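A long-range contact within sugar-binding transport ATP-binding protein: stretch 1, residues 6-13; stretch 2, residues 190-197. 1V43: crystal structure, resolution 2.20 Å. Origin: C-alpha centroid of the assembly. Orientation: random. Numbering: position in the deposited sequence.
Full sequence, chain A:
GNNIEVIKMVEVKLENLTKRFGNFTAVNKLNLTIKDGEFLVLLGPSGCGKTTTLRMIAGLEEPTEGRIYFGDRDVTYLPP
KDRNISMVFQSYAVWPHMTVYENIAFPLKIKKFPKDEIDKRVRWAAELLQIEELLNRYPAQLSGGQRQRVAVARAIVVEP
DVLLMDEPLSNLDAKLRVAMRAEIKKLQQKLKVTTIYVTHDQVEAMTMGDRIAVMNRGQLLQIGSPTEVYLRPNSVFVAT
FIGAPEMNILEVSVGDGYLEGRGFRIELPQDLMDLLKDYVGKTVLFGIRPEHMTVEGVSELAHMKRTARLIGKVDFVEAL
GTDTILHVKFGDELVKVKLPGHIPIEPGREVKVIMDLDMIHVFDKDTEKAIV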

# COMPACT_ATOMS: atom_id res chain seq x y z
N VAL A 6 -9.33 1.49 -37.45
CA VAL A 6 -8.16 2.00 -36.68
C VAL A 6 -8.54 3.15 -35.73
O VAL A 6 -9.49 3.89 -35.98
CB VAL A 6 -7.03 2.45 -37.64
CG1 VAL A 6 -5.90 3.11 -36.87
CG2 VAL A 6 -6.51 1.23 -38.39
N ILE A 7 -7.79 3.26 -34.64
CA ILE A 7 -8.01 4.26 -33.59
C ILE A 7 -7.51 5.66 -33.95
O ILE A 7 -6.44 5.82 -34.54
CB ILE A 7 -7.32 3.82 -32.29
CG1 ILE A 7 -7.77 2.40 -31.91
CG2 ILE A 7 -7.62 4.80 -31.16
CD1 ILE A 7 -9.23 2.31 -31.58
N LYS A 8 -8.27 6.68 -33.56
CA LYS A 8 -7.90 8.07 -33.82
C LYS A 8 -7.41 8.72 -32.53
O LYS A 8 -7.73 8.25 -31.44
CB LYS A 8 -9.11 8.87 -34.30
CG LYS A 8 -10.02 8.14 -35.27
CD LYS A 8 -11.29 8.94 -35.49
CE LYS A 8 -12.29 8.18 -36.35
NZ LYS A 8 -13.58 8.92 -36.43
N MET A 9 -6.64 9.79 -32.66
CA MET A 9 -6.16 10.54 -31.49
C MET A 9 -7.08 11.77 -31.42
O MET A 9 -6.96 12.70 -32.21
CB MET A 9 -4.69 10.95 -31.65
CG MET A 9 -3.72 9.76 -31.71
SD MET A 9 -1.94 10.18 -31.67
CE MET A 9 -1.61 10.42 -33.44
N VAL A 10 -8.01 11.74 -30.46
CA VAL A 10 -8.97 12.82 -30.30
C VAL A 10 -8.80 13.71 -29.06
O VAL A 10 -8.88 13.25 -27.91
CB VAL A 10 -10.41 12.23 -30.30
CG1 VAL A 10 -11.43 13.32 -30.09
CG2 VAL A 10 -10.66 11.51 -31.61
N GLU A 11 -8.55 14.99 -29.31
CA GLU A 11 -8.39 15.93 -28.21
C GLU A 11 -9.76 16.18 -27.58
O GLU A 11 -10.75 16.32 -28.29
CB GLU A 11 -7.83 17.26 -28.72
CG GLU A 11 -7.83 18.33 -27.66
CD GLU A 11 -7.13 19.58 -28.12
OE1 GLU A 11 -5.91 19.50 -28.39
OE2 GLU A 11 -7.79 20.64 -28.22
N VAL A 12 -9.80 16.22 -26.25
CA VAL A 12 -11.04 16.45 -25.52
C VAL A 12 -10.97 17.74 -24.69
O VAL A 12 -10.04 17.93 -23.90
CB VAL A 12 -11.36 15.28 -24.57
CG1 VAL A 12 -12.61 15.59 -23.75
CG2 VAL A 12 -11.59 14.02 -25.37
N LYS A 13 -11.94 18.62 -24.89
CA LYS A 13 -11.99 19.89 -24.16
C LYS A 13 -13.20 19.95 -23.25
O LYS A 13 -14.32 19.69 -23.68
CB LYS A 13 -12.11 21.08 -25.10
CG LYS A 13 -10.97 21.38 -26.03
CD LYS A 13 -11.38 22.58 -26.88
CE LYS A 13 -10.46 22.82 -28.05
NZ LYS A 13 -10.46 21.67 -28.97
N LYS A 190 0.25 1.89 -27.17
CA LYS A 190 0.32 1.27 -28.48
C LYS A 190 -0.83 1.85 -29.32
O LYS A 190 -0.66 2.19 -30.49
CB LYS A 190 0.18 -0.25 -28.34
CG LYS A 190 0.49 -1.03 -29.61
CD LYS A 190 0.53 -2.53 -29.37
CE LYS A 190 0.75 -3.29 -30.67
NZ LYS A 190 0.68 -4.78 -30.50
N LEU A 191 -2.00 1.98 -28.71
CA LEU A 191 -3.18 2.48 -29.42
C LEU A 191 -3.22 3.99 -29.58
O LEU A 191 -3.73 4.51 -30.57
CB LEU A 191 -4.46 2.01 -28.73
CG LEU A 191 -4.73 0.51 -28.79
CD1 LEU A 191 -6.01 0.17 -28.05
CD2 LEU A 191 -4.82 0.06 -30.26
N LYS A 192 -2.64 4.69 -28.61
CA LYS A 192 -2.66 6.14 -28.59
C LYS A 192 -4.09 6.64 -28.57
O LYS A 192 -4.38 7.70 -29.13
CB LYS A 192 -1.91 6.73 -29.80
CG LYS A 192 -0.40 6.56 -29.75
CD LYS A 192 0.18 6.99 -28.41
CE LYS A 192 -0.28 8.39 -27.99
NZ LYS A 192 0.22 8.77 -26.63
N VAL A 193 -5.00 5.86 -27.96
CA VAL A 193 -6.38 6.31 -27.85
C VAL A 193 -6.47 7.22 -26.61
O VAL A 193 -5.99 6.85 -25.54
CB VAL A 193 -7.41 5.13 -27.70
CG1 VAL A 193 -7.13 4.29 -26.43
CG2 VAL A 193 -8.83 5.70 -27.61
N THR A 194 -7.06 8.41 -26.76
CA THR A 194 -7.20 9.36 -25.64
C THR A 194 -7.94 8.63 -24.53
O THR A 194 -9.02 8.11 -24.74
CB THR A 194 -7.98 10.61 -26.07
OG1 THR A 194 -7.30 11.23 -27.16
CG2 THR A 194 -8.09 11.59 -24.93
N THR A 195 -7.35 8.60 -23.34
CA THR A 195 -7.92 7.87 -22.22
C THR A 195 -8.03 8.75 -20.99
O THR A 195 -7.07 9.42 -20.61
CB THR A 195 -7.01 6.62 -21.87
OG1 THR A 195 -6.87 5.79 -23.03
CG2 THR A 195 -7.60 5.78 -20.75
N ILE A 196 -9.21 8.75 -20.38
CA ILE A 196 -9.49 9.52 -19.18
C ILE A 196 -9.77 8.44 -18.13
O ILE A 196 -10.72 7.65 -18.23
CB ILE A 196 -10.69 10.47 -19.40
CG1 ILE A 196 -10.36 11.38 -20.60
CG2 ILE A 196 -10.94 11.32 -18.14
CD1 ILE A 196 -11.46 12.29 -21.06
N TYR A 197 -8.89 8.40 -17.14
CA TYR A 197 -8.90 7.36 -16.10
C TYR A 197 -9.14 7.92 -14.71
O TYR A 197 -8.38 8.76 -14.23
CB TYR A 197 -7.55 6.66 -16.17
CG TYR A 197 -7.42 5.33 -15.46
CD1 TYR A 197 -7.43 4.13 -16.18
CD2 TYR A 197 -7.19 5.28 -14.08
CE1 TYR A 197 -7.20 2.91 -15.54
CE2 TYR A 197 -6.96 4.06 -13.44
CZ TYR A 197 -6.96 2.88 -14.18
OH TYR A 197 -6.70 1.70 -13.55
O HOH W 1 -8.49 9.06 -29.16

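A single water takes the place of direct backbone pairing where the two stretches run side by side. Water 1 donates to the carbonyl of Lys8 (O to water 2.5 Å) and accepts from two amides, Val10 N at 3.0 Å and Thr194 N at 2.9 Å, so it joins both stretches through main-chain groups that do not reach each other directly. The segments from Ile7 to Val12 and from Leu191 to Ile196 run in nearly the same direction, their end-to-end vectors 26° apart. Their closest CA atoms, those of Met9 and Val193, are 5.6 Å apart, and no main-chain hydrogen bond crosses the gap.

Beside the water, a direct hydrogen bond also links the stretches. Thr194 points its CA-to-CB bond toward stretch 1, and with chi1 in the m rotamer its OG1 donates to Val10 O over 2.7 Å. The side-chain hydroxyl thus satisfies a carbonyl of the other stretch while the amide of the same residue holds the water. Thr194 is therefore tied to stretch 1 through both its backbone and its side chain, and these polar links sit in the middle of the contact.

Apolar packing flanks them. At the beginning of both segments, Ile7 points toward stretch 2 and buries more surface there than any other residue of the contact. Its CG2 lies 3.5 Å from CB of Val193, and its CG1 is 4.1 Å from CD2 of Leu191, so the branched side chain touches both the last turn of the helix and the chain that follows it. At the other end, where both segments are strands, Val12 and Ile196 point toward each other's stretch, and Val12 CG1 meets Ile196 CD1 at a looser 4.4 Å. The Val12 CG2 methyl also approaches Thr194 CG2, at 4.3 Å, leaving the methyl side of the threonine in apolar company while its hydroxyl bonds to the backbone.

Lys192 marks the turn out of the helix: it is the first residue to leave helical geometry, and its phi is positive, at 60°. Here Met9 lies against the chain, its CG 3.4 Å from Lys192 O and its SD 3.9 Å from Lys192 CB. The lysine starts toward stretch 1, but its end leads away, so Met9 meets the base of the side chain rather than its charged amine, which is hydrogen-bonded elsewhere in the structure. Together the two stretches bury 393 Å², a modest area.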